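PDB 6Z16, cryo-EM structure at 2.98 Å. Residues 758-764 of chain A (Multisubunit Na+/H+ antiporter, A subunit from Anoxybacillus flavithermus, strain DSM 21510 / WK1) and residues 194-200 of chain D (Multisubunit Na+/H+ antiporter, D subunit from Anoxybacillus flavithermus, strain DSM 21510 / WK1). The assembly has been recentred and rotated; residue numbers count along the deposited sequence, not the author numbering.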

# COMPACT_ATOMS: atom_id res chain seq x y z
N LYS A 758 39.22 37.47 -32.05
CA LYS A 758 38.84 36.42 -32.98
C LYS A 758 38.76 35.09 -32.25
O LYS A 758 39.37 34.90 -31.19
CB LYS A 758 39.84 36.31 -34.14
CG LYS A 758 39.81 37.49 -35.08
CD LYS A 758 40.73 37.28 -36.26
CE LYS A 758 40.76 38.50 -37.16
NZ LYS A 758 39.44 38.73 -37.81
N HIS A 759 38.00 34.15 -32.82
CA HIS A 759 37.69 32.95 -32.07
C HIS A 759 37.24 31.81 -32.97
O HIS A 759 36.67 32.03 -34.04
CB HIS A 759 36.61 33.23 -31.03
CG HIS A 759 35.33 33.74 -31.59
ND1 HIS A 759 34.36 32.91 -32.11
CD2 HIS A 759 34.83 34.99 -31.68
CE1 HIS A 759 33.33 33.63 -32.52
NE2 HIS A 759 33.59 34.90 -32.28
N PHE A 760 37.48 30.60 -32.48
CA PHE A 760 36.72 29.41 -32.86
C PHE A 760 35.72 29.12 -31.75
O PHE A 760 35.99 29.37 -30.58
CB PHE A 760 37.64 28.21 -33.07
CG PHE A 760 38.54 28.32 -34.26
CD1 PHE A 760 38.04 28.13 -35.54
CD2 PHE A 760 39.88 28.61 -34.10
CE1 PHE A 760 38.87 28.23 -36.64
CE2 PHE A 760 40.71 28.71 -35.19
CZ PHE A 760 40.21 28.52 -36.47
N ASP A 761 34.55 28.61 -32.15
CA ASP A 761 33.36 28.68 -31.30
C ASP A 761 33.43 27.90 -30.00
O ASP A 761 33.72 28.51 -28.96
CB ASP A 761 32.14 28.20 -32.10
CG ASP A 761 31.77 29.15 -33.23
OD1 ASP A 761 32.00 30.37 -33.09
OD2 ASP A 761 31.23 28.67 -34.25
N SER A 762 33.29 26.57 -30.05
CA SER A 762 33.34 25.67 -28.90
C SER A 762 33.17 24.22 -29.34
O SER A 762 32.99 23.94 -30.53
CB SER A 762 32.27 25.97 -27.84
OG SER A 762 32.45 25.14 -26.71
N ILE A 763 33.19 23.30 -28.38
CA ILE A 763 32.99 21.87 -28.65
C ILE A 763 31.86 21.30 -27.80
O ILE A 763 31.86 20.11 -27.48
CB ILE A 763 34.28 21.08 -28.40
CG1 ILE A 763 34.82 21.37 -26.99
CG2 ILE A 763 35.29 21.34 -29.49
CD1 ILE A 763 35.86 20.39 -26.51
N SER A 764 30.88 22.12 -27.44
CA SER A 764 29.80 21.65 -26.59
C SER A 764 28.54 21.28 -27.36
O SER A 764 27.55 20.91 -26.74
CB SER A 764 29.47 22.70 -25.54
OG SER A 764 30.55 22.84 -24.63
N ASP D 194 46.34 22.77 -32.62
CA ASP D 194 45.89 22.97 -33.99
C ASP D 194 45.12 24.28 -34.14
O ASP D 194 45.28 25.01 -35.13
CB ASP D 194 45.02 21.79 -34.42
CG ASP D 194 44.80 21.72 -35.92
OD1 ASP D 194 45.33 22.57 -36.66
OD2 ASP D 194 44.08 20.80 -36.36
N ARG D 195 44.31 24.63 -33.14
CA ARG D 195 43.53 25.86 -33.23
C ARG D 195 44.39 27.10 -33.05
O ARG D 195 44.15 28.11 -33.71
CB ARG D 195 42.39 25.85 -32.22
CG ARG D 195 41.23 24.97 -32.63
CD ARG D 195 40.05 25.15 -31.71
NE ARG D 195 38.87 24.46 -32.23
CZ ARG D 195 37.67 24.53 -31.67
NH1 ARG D 195 37.48 25.27 -30.60
NH2 ARG D 195 36.66 23.88 -32.21
N ILE D 196 45.38 27.05 -32.16
CA ILE D 196 46.33 28.15 -32.01
C ILE D 196 47.16 28.32 -33.28
O ILE D 196 47.38 29.44 -33.75
CB ILE D 196 47.20 27.94 -30.77
CG1 ILE D 196 46.41 28.21 -29.50
CG2 ILE D 196 48.45 28.79 -30.78
CD1 ILE D 196 47.15 27.85 -28.25
N ASN D 197 47.57 27.22 -33.91
CA ASN D 197 48.27 27.34 -35.18
C ASN D 197 47.36 27.75 -36.34
O ASN D 197 47.87 28.11 -37.40
CB ASN D 197 48.98 26.04 -35.52
CG ASN D 197 50.16 25.77 -34.61
OD1 ASN D 197 50.92 26.69 -34.28
ND2 ASN D 197 50.33 24.52 -34.20
N ALA D 198 46.04 27.71 -36.16
CA ALA D 198 45.15 28.25 -37.19
C ALA D 198 44.93 29.76 -37.07
O ALA D 198 44.46 30.37 -38.04
CB ALA D 198 43.80 27.54 -37.16
N LEU D 199 45.23 30.37 -35.93
CA LEU D 199 45.12 31.82 -35.75
C LEU D 199 46.35 32.37 -35.02
O LEU D 199 46.24 33.20 -34.12
CB LEU D 199 43.81 32.20 -35.05
CG LEU D 199 43.20 31.57 -33.79
CD1 LEU D 199 43.75 32.03 -32.46
CD2 LEU D 199 41.73 31.88 -33.83
N GLY D 200 47.54 31.96 -35.46
CA GLY D 200 48.76 32.23 -34.72
C GLY D 200 49.27 33.66 -34.77
O GLY D 200 50.24 33.97 -34.08

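The two stretches come from different subunits of the antiporter and meet as an irregular segment of chain laid beside a stretch that passes from helix to loop. Residues 758-764 of chain A form no regular helix or strand, whereas chain D enters its stretch as a helix and leaves it as a loop. The nearest CA atoms across the stretches are Phe A760 CA and Arg D195 CA, 7.7 Å apart, a spacing that leaves room for side chains to fill the gap. No hydrogen bond crosses it; the 334 Å² buried here depends on packing. Within chain D the turn is held by backbone bonds of its own: Leu D199 N donates to Ile D196 O at 3.2 Å, and Ala D198 N reaches Asp D194 O at 3.0 Å in a weak bond.

Apolar packing centres on Phe A760, which has the largest covered area of any residue in either stretch. Its CA-to-CB bond points toward chain D, and with chi1 in the m well the ring reaches Ala D198 and Leu D199. Phe A760 CE2 lies 3.6 Å from Leu D199 CD2, and Phe A760 CZ lies 3.8 Å from Ala D198 CB. Both are ordinary van der Waals distances. A flat, broad aromatic ring suits this place because it can touch two aliphatic groups at once, while the small methyl of Ala D198 makes its contact with little bulk of its own. Leu D199, whose CA-to-CB bond points toward chain A, has a branched, uncharged side chain that offers the ring an apolar methyl.

The ring also meets a polar atom. Phe A760 CE2 is 3.8 Å from Arg D195 O, which sits at the ring edge, near its plane. Aromatic C-H groups carry a slight positive charge, so an edge is a more congenial neighbour for a carbonyl oxygen than the electron-rich face would be, though at this distance any attraction is modest.

Arg D195 supplies most of the remaining contacts. Its chi1 is m and its chi2 and chi3 are t, so an extended chain carries the guanidinium across to chain A. Phe A760 CB lies over one face of that group, 3.8 Å from Arg D195 NH1; the flat face, poor at hydrogen bonding, accepts a carbon neighbour readily. NH1 is hydrogen-bonded elsewhere in the structure. Arg D195 NH2 lies 4.0 Å from Ser A762 O, which is near the guanidinium plane, an electrostatically favourable position but too distant for a hydrogen bond. Arg D195 NH2 is also 4.0 Å from Ile A763 CG2, so the buried isoleucine adds an aliphatic surface beside the charged group.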